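Local coordinates for protein heroin esterase (Rhodococcus sp., PDB 1LZL) that hydrolyses ester bonds as an esterase of the alpha/beta-hydrolase fold, probably removing acetyl groups from heroin, at residues A[8-14]-A[295-301]; A[206-210]-A[288-292]; A[253-259]-A[282-288]. All coordinates share one frame; numbering follows the deposited sequence.

Contact 1: residues A[8-14]-A[295-301]; sequences DPELAAA and VATAAVS. Unlike the reference sequence in segment 295-301: Ala299 (reference Gly), Ser301 (reference Arg).
Glu10 reaches across to the start of helix 299-315 and accepts from the amide of its first residue: Ala299 N donates to Glu10 OE1 over 2.6 Å, a short and nearly straight bond (168° at the hydrogen). The donor meets OE1 on its syn side, 30° out of the carboxylate plane. The same oxygen also accepts a proton from a water, which gives its other proton to Asp8 OD2 and in turn accepts from Val300 N at 2.9 Å. Two successive amides of the helix start are thus served by one carboxylate oxygen and one water, and the positive end of the helix dipole would be expected to favour the negative charge there. Ala298 is the N-cap residue of that helix, and the arrangement joins the short N-terminal helix 9-14 to the last helix of the alpha/beta-hydrolase fold. Asp8 plays the N-cap role for its own helix, using the anti lone pair of OD1 to accept from Glu10 N, while OD2 is turned to the water and to Val300. Beside these polar groups Leu11 makes the apolar half of the contact. CG anti to the carbonyl carbon (chi1 -72°) swings the chain toward segment 295-301, where CD2 settles against Val295 CB at 3.6 Å and Ala298 CB at 3.8 Å, whereas CD1 meets Val300 CG1 at 3.9 Å, the two chains crossing at about a right angle. Val295, which opens the turn leading to the helix, holds both its methyls against Leu11 CD2, and its CG2 touches Ala14 CB at 3.7 Å.

Contact 2: residues A[206-210]-A[288-292]; sequences TPLWH and TFHGS
Phe289 and His290, on the loop that follows the last strand of the alpha/beta-hydrolase fold, each receive a CB from segment 206-210 over a ring face. His290 is probably the catalytic histidine of a Ser-His-Asp triad, with ND1 hydrogen-bonded to Asp260 OD2 and its side chain touching Ser160. The tight part is the Phe289 ring: Pro207 CB makes a CH-pi contact over one face, 3.9 Å from the centroid and offset toward the rim, and Ser292 CB lies over the centre of the other. Phe289 CG stands between its own backbone N and carbonyl carbon (chi1 57°), which turns the ring into this slot. Shortening Phe289 to alanine would remove the ring between Pro207 CB and Ser292 CB, and is likely to open a gap there and leave Leu208 CD1 without its aromatic edge. Trp209 repeats the CH-pi contact on His290, its CB 3.9 Å from the imidazole centroid, while the indole runs on obliquely, its five-membered ring at 32° to the imidazole.

The side nearer solvent belongs to Leu208, which is partly exposed and meets the phenyl ring only at its edge. Its CD1 touches Phe289 CE1 (4.1 Å) and lies 3.4 Å from His290 O, a buried carbonyl oxygen with no polar partner in the model. The backbones are joined by water: Pro207 O, which also accepts from Trp209 N, takes a proton at 2.8 Å from a water that accepts from His290 N over the same distance.

Contact 3: residues A[253-259]-A[282-288]; sequences YLSTMEL and LHSFPGT
Tyr253 and Phe285 cross at about a right angle on one face of a parallel strand pair, the final beta-alpha-beta crossover of the hydrolase sheet, in which helix 263-275 joins strand 252-257 to edge strand 280-285. Tyr253 OH comes to the rim of the phenyl ring, 3.8 Å from Phe285 CE1, and Ser255 CB meets the same rim in plane. His283 covers one ring face, its CG offset from the centre; its ND1 and Tyr253 OH are both hydrogen-bonded to Glu307 OE2 on helix 299-315. Met257 lies alongside Phe285 and points the same way. Its chain is bent at chi2 and chi3: CE lies 3.7 Å from Phe285 CD1, and SD makes an oblique Met-aromatic contact, 5.5 Å from the ring centroid. The Met257 side chain crosses that of Thr288 at about a right angle, with SD 3.5 Å from Thr288 CB.

On the other sheet face Thr256 OG1 and Ser284 OG share a hydrogen bond of 2.7 Å. The backbone ladder between the strands includes Phe285 N to Thr256 O at 2.9 Å. Beyond it, Leu259 N bonds to Thr288 O, and Glu258 stretches out with CG anti to its backbone N (chi1 -178°), where OE1 accepts from Gly287 N at 2.8 Å, 46° out of the carboxylate plane.

Overall arrangement
The three contacts form one continuous region at the probable active site. Contact 3 brings together the ends of two strands whose following residues supply two members of the presumed triad, its acid and its histidine: Asp260 directly follows 253-259, and His290 lies two positions after Thr288, the residue contacts 2 and 3 share. Their centres are about 11 Å apart, and Phe289 O packs on Met257 CG at 3.4 Å. Contact 1, with its centre about 12 Å from that of contact 2 and 14 Å from that of contact 3, backs the histidine loop: Asp8 N probably bonds to Gly287 O (2.9 Å), Ser301 OG to Ser292 O (3.1 Å), and Leu11 CD1 packs on Ser292 CB at 3.6 Å.

Contact 1: residues A[8-14]-A[295-301]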
loop_
_atom_site.group_PDB
_atom_site.type_symbol
_atom_site.label_atom_id
_atom_site.label_comp_id
_atom_site.label_asym_id
_atom_site.label_seq_id
_atom_site.Cartn_x
_atom_site.Cartn_y
_atom_site.Cartn_z
ATOM N N ASP A 8 -9.788 13.487 15.788
ATOM C CA ASP A 8 -10.359 12.665 16.848
ATOM C C ASP A 8 -9.589 12.889 18.133
ATOM O O ASP A 8 -8.337 12.795 18.106
ATOM C CB ASP A 8 -10.271 11.268 16.258
ATOM C CG ASP A 8 -10.948 10.226 17.117
ATOM O OD1 ASP A 8 -10.652 10.265 18.346
ATOM O OD2 ASP A 8 -11.716 9.434 16.606
ATOM N N PRO A 9 -10.163 13.234 19.266
ATOM C CA PRO A 9 -9.359 13.465 20.477
ATOM C C PRO A 9 -8.372 12.372 20.860
ATOM O O PRO A 9 -7.287 12.622 21.414
ATOM C CB PRO A 9 -10.455 13.578 21.569
ATOM C CG PRO A 9 -11.553 14.236 20.793
ATOM C CD PRO A 9 -11.608 13.483 19.486
ATOM N N GLU A 10 -8.770 11.144 20.516
ATOM C CA GLU A 10 -7.973 9.957 20.784
ATOM C C GLU A 10 -6.668 9.996 19.991
ATOM O O GLU A 10 -5.594 9.520 20.392
ATOM C CB GLU A 10 -8.806 8.712 20.458
ATOM C CG GLU A 10 -9.659 8.185 21.588
ATOM C CD GLU A 10 -10.096 6.748 21.394
ATOM O OE1 GLU A 10 -10.654 6.408 20.331
ATOM O OE2 GLU A 10 -9.886 5.927 22.307
ATOM N N LEU A 11 -6.728 10.589 18.818
ATOM C CA LEU A 11 -5.553 10.667 17.945
ATOM C C LEU A 11 -4.708 11.869 18.339
ATOM O O LEU A 11 -3.491 11.755 18.454
ATOM C CB LEU A 11 -6.004 10.793 16.488
ATOM C CG LEU A 11 -6.602 9.489 15.941
ATOM C CD1 LEU A 11 -7.011 9.705 14.490
ATOM C CD2 LEU A 11 -5.627 8.366 16.135
ATOM N N ALA A 12 -5.408 12.976 18.513
ATOM C CA ALA A 12 -4.910 14.274 18.933
ATOM C C ALA A 12 -3.774 14.140 19.931
ATOM O O ALA A 12 -2.736 14.790 19.840
ATOM C CB ALA A 12 -6.006 15.115 19.587
ATOM N N ALA A 13 -4.022 13.274 20.896
ATOM C CA ALA A 13 -3.088 12.847 21.919
ATOM C C ALA A 13 -1.742 12.410 21.368
ATOM O O ALA A 13 -0.651 12.912 21.675
ATOM C CB ALA A 13 -3.783 11.704 22.677
ATOM N N ALA A 14 -1.761 11.430 20.479
ATOM C CA ALA A 14 -0.583 10.815 19.896
ATOM C C ALA A 14 0.223 11.791 19.054
ATOM O O ALA A 14 1.328 11.508 18.573
ATOM C CB ALA A 14 -1.047 9.605 19.083
ATOM N N VAL A 295 -1.859 4.546 15.430
ATOM C CA VAL A 295 -2.431 4.699 16.772
ATOM C C VAL A 295 -3.520 3.653 16.910
ATOM O O VAL A 295 -4.698 3.902 16.734
ATOM C CB VAL A 295 -2.970 6.113 16.988
ATOM C CG1 VAL A 295 -3.304 6.362 18.469
ATOM C CG2 VAL A 295 -2.003 7.182 16.498
ATOM N N ALA A 296 -3.093 2.428 17.174
ATOM C CA ALA A 296 -3.952 1.272 16.917
ATOM C C ALA A 296 -5.040 1.154 17.974
ATOM O O ALA A 296 -6.057 0.526 17.792
ATOM C CB ALA A 296 -3.140 -0.020 16.813
ATOM N N THR A 297 -4.771 1.772 19.102
ATOM C CA THR A 297 -5.669 1.770 20.236
ATOM C C THR A 297 -6.870 2.665 20.044
ATOM O O THR A 297 -7.908 2.453 20.676
ATOM C CB THR A 297 -4.821 2.184 21.472
ATOM O OG1 THR A 297 -4.121 3.413 21.242
ATOM C CG2 THR A 297 -3.770 1.097 21.609
ATOM N N ALA A 298 -6.795 3.677 19.182
ATOM C CA ALA A 298 -7.920 4.589 18.996
ATOM C C ALA A 298 -9.137 3.867 18.439
ATOM O O ALA A 298 -8.951 2.972 17.604
ATOM C CB ALA A 298 -7.472 5.702 18.044
ATOM N N ALA A 299 -10.349 4.266 18.896
ATOM C CA ALA A 299 -11.515 3.533 18.368
ATOM C C ALA A 299 -11.631 3.654 16.844
ATOM O O ALA A 299 -12.020 2.659 16.237
ATOM C CB ALA A 299 -12.786 3.997 19.060
ATOM N N VAL A 300 -11.306 4.812 16.262
ATOM C CA VAL A 300 -11.451 4.995 14.797
ATOM C C VAL A 300 -10.449 4.113 14.060
ATOM O O VAL A 300 -10.786 3.603 12.970
ATOM C CB VAL A 300 -11.308 6.463 14.358
ATOM C CG1 VAL A 300 -9.887 7.012 14.590
ATOM C CG2 VAL A 300 -11.719 6.631 12.894
ATOM N N SER A 301 -9.259 3.931 14.627
ATOM C CA SER A 301 -8.269 2.987 14.085
ATOM C C SER A 301 -8.778 1.556 14.216
ATOM O O SER A 301 -8.697 0.761 13.254
ATOM C CB SER A 301 -6.923 3.170 14.804
ATOM O OG SER A 301 -6.434 4.487 14.596
HETATM O O HOH W 1 -11.261 7.215 17.885
#

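Contact 2: residues A[206-210]-A[288-292]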
loop_
_atom_site.group_PDB
_atom_site.type_symbol
_atom_site.label_atom_id
_atom_site.label_comp_id
_atom_site.label_asym_id
_atom_site.label_seq_id
_atom_site.Cartn_x
_atom_site.Cartn_y
_atom_site.Cartn_z
ATOM N N THR A 206 0.302 19.048 7.474
ATOM C CA THR A 206 -0.473 18.045 8.203
ATOM C C THR A 206 0.395 16.950 8.760
ATOM O O THR A 206 1.595 16.821 8.396
ATOM C CB THR A 206 -1.517 17.454 7.225
ATOM O OG1 THR A 206 -0.952 17.348 5.889
ATOM C CG2 THR A 206 -2.724 18.371 7.167
ATOM N N PRO A 207 -0.034 16.143 9.705
ATOM C CA PRO A 207 0.775 15.100 10.325
ATOM C C PRO A 207 1.269 14.053 9.305
ATOM O O PRO A 207 0.488 13.608 8.465
ATOM C CB PRO A 207 -0.207 14.488 11.316
ATOM C CG PRO A 207 -1.156 15.599 11.669
ATOM C CD PRO A 207 -1.391 16.259 10.326
ATOM N N LEU A 208 2.559 13.731 9.426
ATOM C CA LEU A 208 3.299 12.708 8.729
ATOM C C LEU A 208 3.423 12.952 7.244
ATOM O O LEU A 208 4.543 12.885 6.671
ATOM C CB LEU A 208 2.665 11.340 9.027
ATOM C CG LEU A 208 2.769 10.933 10.508
ATOM C CD1 LEU A 208 2.296 9.498 10.636
ATOM C CD2 LEU A 208 4.192 11.173 10.983
ATOM N N TRP A 209 2.346 13.186 6.485
ATOM C CA TRP A 209 2.403 13.453 5.052
ATOM C C TRP A 209 1.802 14.832 4.815
ATOM O O TRP A 209 0.872 15.207 5.532
ATOM C CB TRP A 209 1.653 12.421 4.226
ATOM C CG TRP A 209 2.198 12.223 2.820
ATOM C CD1 TRP A 209 1.595 12.424 1.626
ATOM C CD2 TRP A 209 3.533 11.751 2.514
ATOM N NE1 TRP A 209 2.440 12.115 0.570
ATOM C CE2 TRP A 209 3.621 11.709 1.117
ATOM C CE3 TRP A 209 4.595 11.388 3.352
ATOM C CZ2 TRP A 209 4.803 11.284 0.469
ATOM C CZ3 TRP A 209 5.773 10.972 2.694
ATOM C CH2 TRP A 209 5.859 10.931 1.301
ATOM N N HIS A 210 2.317 15.466 3.787
ATOM C CA HIS A 210 2.022 16.874 3.515
ATOM C C HIS A 210 2.565 17.169 2.141
ATOM O O HIS A 210 3.350 16.376 1.558
ATOM C CB HIS A 210 2.576 17.787 4.607
ATOM C CG HIS A 210 4.018 17.546 4.961
ATOM N ND1 HIS A 210 4.422 17.207 6.237
ATOM C CD2 HIS A 210 5.129 17.572 4.168
ATOM C CE1 HIS A 210 5.739 17.049 6.207
ATOM N NE2 HIS A 210 6.165 17.275 4.977
ATOM N N THR A 288 -9.157 11.846 11.194
ATOM C CA THR A 288 -7.942 11.052 11.056
ATOM C C THR A 288 -6.872 11.782 10.253
ATOM O O THR A 288 -7.131 12.851 9.691
ATOM C CB THR A 288 -8.280 9.733 10.343
ATOM O OG1 THR A 288 -8.980 10.078 9.145
ATOM C CG2 THR A 288 -9.170 8.873 11.212
ATOM N N PHE A 289 -5.674 11.184 10.193
ATOM C CA PHE A 289 -4.602 11.795 9.375
ATOM C C PHE A 289 -3.864 10.649 8.669
ATOM O O PHE A 289 -4.081 9.481 8.961
ATOM C CB PHE A 289 -3.689 12.697 10.210
ATOM C CG PHE A 289 -3.007 12.040 11.395
ATOM C CD1 PHE A 289 -1.840 11.314 11.212
ATOM C CD2 PHE A 289 -3.523 12.144 12.685
ATOM C CE1 PHE A 289 -1.221 10.717 12.293
ATOM C CE2 PHE A 289 -2.916 11.551 13.783
ATOM C CZ PHE A 289 -1.765 10.820 13.574
ATOM N N HIS A 290 -2.930 11.060 7.754
ATOM C CA HIS A 290 -2.143 10.024 7.094
ATOM C C HIS A 290 -1.343 9.159 8.048
ATOM O O HIS A 290 -0.426 9.695 8.687
ATOM C CB HIS A 290 -1.193 10.691 6.101
ATOM C CG HIS A 290 -0.484 9.655 5.260
ATOM N ND1 HIS A 290 -1.028 9.182 4.098
ATOM C CD2 HIS A 290 0.730 9.053 5.390
ATOM C CE1 HIS A 290 -0.187 8.295 3.538
ATOM N NE2 HIS A 290 0.887 8.213 4.309
ATOM N N GLY A 291 -1.593 7.859 8.172
ATOM C CA GLY A 291 -0.856 7.041 9.140
ATOM C C GLY A 291 -1.456 7.049 10.541
ATOM O O GLY A 291 -0.840 6.434 11.443
ATOM N N SER A 292 -2.625 7.659 10.770
ATOM C CA SER A 292 -3.176 7.559 12.140
ATOM C C SER A 292 -3.565 6.150 12.539
ATOM O O SER A 292 -3.758 5.812 13.746
ATOM C CB SER A 292 -4.327 8.564 12.319
ATOM O OG SER A 292 -5.415 8.287 11.435
HETATM O O HOH W 2 -1.982 13.622 7.251
#

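Contact 3: residues A[253-259]-A[282-288]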
loop_
_atom_site.group_PDB
_atom_site.type_symbol
_atom_site.label_atom_id
_atom_site.label_comp_id
_atom_site.label_asym_id
_atom_site.label_seq_id
_atom_site.Cartn_x
_atom_site.Cartn_y
_atom_site.Cartn_z
ATOM N N TYR A 253 -11.351 -2.171 -2.376
ATOM C CA TYR A 253 -11.583 -1.467 -1.135
ATOM C C TYR A 253 -10.611 -0.282 -1.170
ATOM O O TYR A 253 -9.416 -0.521 -1.444
ATOM C CB TYR A 253 -11.310 -2.341 0.093
ATOM C CG TYR A 253 -11.455 -1.575 1.405
ATOM C CD1 TYR A 253 -10.389 -0.904 1.996
ATOM C CD2 TYR A 253 -12.704 -1.502 2.030
ATOM C CE1 TYR A 253 -10.530 -0.199 3.171
ATOM C CE2 TYR A 253 -12.888 -0.809 3.242
ATOM C CZ TYR A 253 -11.782 -0.165 3.781
ATOM O OH TYR A 253 -11.863 0.544 4.963
ATOM N N LEU A 254 -11.050 0.929 -0.865
ATOM C CA LEU A 254 -10.130 2.088 -0.821
ATOM C C LEU A 254 -10.466 2.924 0.394
ATOM O O LEU A 254 -11.639 3.325 0.552
ATOM C CB LEU A 254 -10.251 2.910 -2.113
ATOM C CG LEU A 254 -9.097 3.872 -2.393
ATOM C CD1 LEU A 254 -8.963 4.168 -3.869
ATOM C CD2 LEU A 254 -9.273 5.200 -1.632
ATOM N N SER A 255 -9.521 3.173 1.284
ATOM C CA SER A 255 -9.741 4.043 2.431
ATOM C C SER A 255 -8.885 5.295 2.321
ATOM O O SER A 255 -7.760 5.311 1.805
ATOM C CB SER A 255 -9.450 3.315 3.758
ATOM O OG SER A 255 -8.069 2.895 3.751
ATOM N N THR A 256 -9.424 6.407 2.831
ATOM C CA THR A 256 -8.724 7.689 2.925
ATOM C C THR A 256 -8.946 8.255 4.320
ATOM O O THR A 256 -9.822 7.861 5.111
ATOM C CB THR A 256 -9.244 8.671 1.848
ATOM O OG1 THR A 256 -10.659 8.868 2.038
ATOM C CG2 THR A 256 -9.018 8.135 0.438
ATOM N N MET A 257 -8.096 9.227 4.681
ATOM C CA MET A 257 -8.112 9.893 5.973
ATOM C C MET A 257 -8.397 11.375 5.777
ATOM O O MET A 257 -8.031 11.947 4.768
ATOM C CB MET A 257 -6.793 9.683 6.702
ATOM C CG MET A 257 -6.409 8.223 6.845
ATOM S SD MET A 257 -7.468 7.288 7.954
ATOM C CE MET A 257 -7.754 5.784 7.059
ATOM N N GLU A 258 -9.048 11.969 6.791
ATOM C CA GLU A 258 -9.517 13.343 6.611
ATOM C C GLU A 258 -8.417 14.370 6.338
ATOM O O GLU A 258 -8.544 15.205 5.452
ATOM C CB GLU A 258 -10.289 13.727 7.882
ATOM C CG GLU A 258 -10.860 15.136 7.737
ATOM C CD GLU A 258 -11.743 15.613 8.867
ATOM O OE1 GLU A 258 -12.476 14.777 9.431
ATOM O OE2 GLU A 258 -11.711 16.856 9.146
ATOM N N LEU A 259 -7.371 14.329 7.155
ATOM C CA LEU A 259 -6.314 15.323 7.154
ATOM C C LEU A 259 -5.098 14.832 6.389
ATOM O O LEU A 259 -3.977 15.317 6.568
ATOM C CB LEU A 259 -5.922 15.702 8.600
ATOM C CG LEU A 259 -7.041 16.348 9.416
ATOM C CD1 LEU A 259 -6.517 16.738 10.781
ATOM C CD2 LEU A 259 -7.605 17.589 8.738
ATOM N N LEU A 282 -15.640 2.416 -0.636
ATOM C CA LEU A 282 -14.858 3.625 -0.391
ATOM C C LEU A 282 -15.145 4.106 1.032
ATOM O O LEU A 282 -16.324 4.207 1.396
ATOM C CB LEU A 282 -15.214 4.747 -1.389
ATOM C CG LEU A 282 -14.669 6.146 -1.023
ATOM C CD1 LEU A 282 -13.138 6.178 -0.999
ATOM C CD2 LEU A 282 -15.232 7.140 -2.036
ATOM N N HIS A 283 -14.140 4.340 1.857
ATOM C CA HIS A 283 -14.385 4.853 3.197
ATOM C C HIS A 283 -13.367 5.928 3.535
ATOM O O HIS A 283 -12.168 5.617 3.642
ATOM C CB HIS A 283 -14.315 3.685 4.174
ATOM C CG HIS A 283 -15.010 3.986 5.470
ATOM N ND1 HIS A 283 -15.278 2.978 6.379
ATOM C CD2 HIS A 283 -15.485 5.125 5.997
ATOM C CE1 HIS A 283 -15.891 3.516 7.421
ATOM N NE2 HIS A 283 -16.048 4.827 7.231
ATOM N N SER A 284 -13.857 7.171 3.655
ATOM C CA SER A 284 -13.018 8.264 4.187
ATOM C C SER A 284 -13.372 8.410 5.649
ATOM O O SER A 284 -14.529 8.681 6.029
ATOM C CB SER A 284 -13.273 9.533 3.412
ATOM O OG SER A 284 -12.231 10.521 3.552
ATOM N N PHE A 285 -12.378 8.223 6.521
ATOM C CA PHE A 285 -12.627 8.154 7.962
ATOM C C PHE A 285 -12.524 9.558 8.546
ATOM O O PHE A 285 -11.669 10.361 8.080
ATOM C CB PHE A 285 -11.574 7.238 8.618
ATOM C CG PHE A 285 -11.854 5.761 8.417
ATOM C CD1 PHE A 285 -11.392 5.135 7.262
ATOM C CD2 PHE A 285 -12.597 5.022 9.340
ATOM C CE1 PHE A 285 -11.658 3.797 7.000
ATOM C CE2 PHE A 285 -12.876 3.670 9.098
ATOM C CZ PHE A 285 -12.406 3.085 7.936
ATOM N N PRO A 286 -13.381 9.920 9.493
ATOM C CA PRO A 286 -13.390 11.282 10.033
ATOM C C PRO A 286 -12.319 11.481 11.107
ATOM O O PRO A 286 -12.029 10.566 11.890
ATOM C CB PRO A 286 -14.803 11.330 10.649
ATOM C CG PRO A 286 -15.014 9.949 11.185
ATOM C CD PRO A 286 -14.405 9.040 10.114
ATOM N N GLY A 287 -11.776 12.690 11.127
ATOM C CA GLY A 287 -10.944 13.062 12.295
ATOM C C GLY A 287 -9.588 12.406 12.307
ATOM O O GLY A 287 -8.861 12.365 13.301
ATOM N N THR A 288 -9.157 11.846 11.194
ATOM C CA THR A 288 -7.942 11.052 11.056
ATOM C C THR A 288 -6.872 11.782 10.253
ATOM O O THR A 288 -7.131 12.851 9.691
ATOM C CB THR A 288 -8.280 9.733 10.343
ATOM O OG1 THR A 288 -8.980 10.078 9.145
ATOM C CG2 THR A 288 -9.170 8.873 11.212
#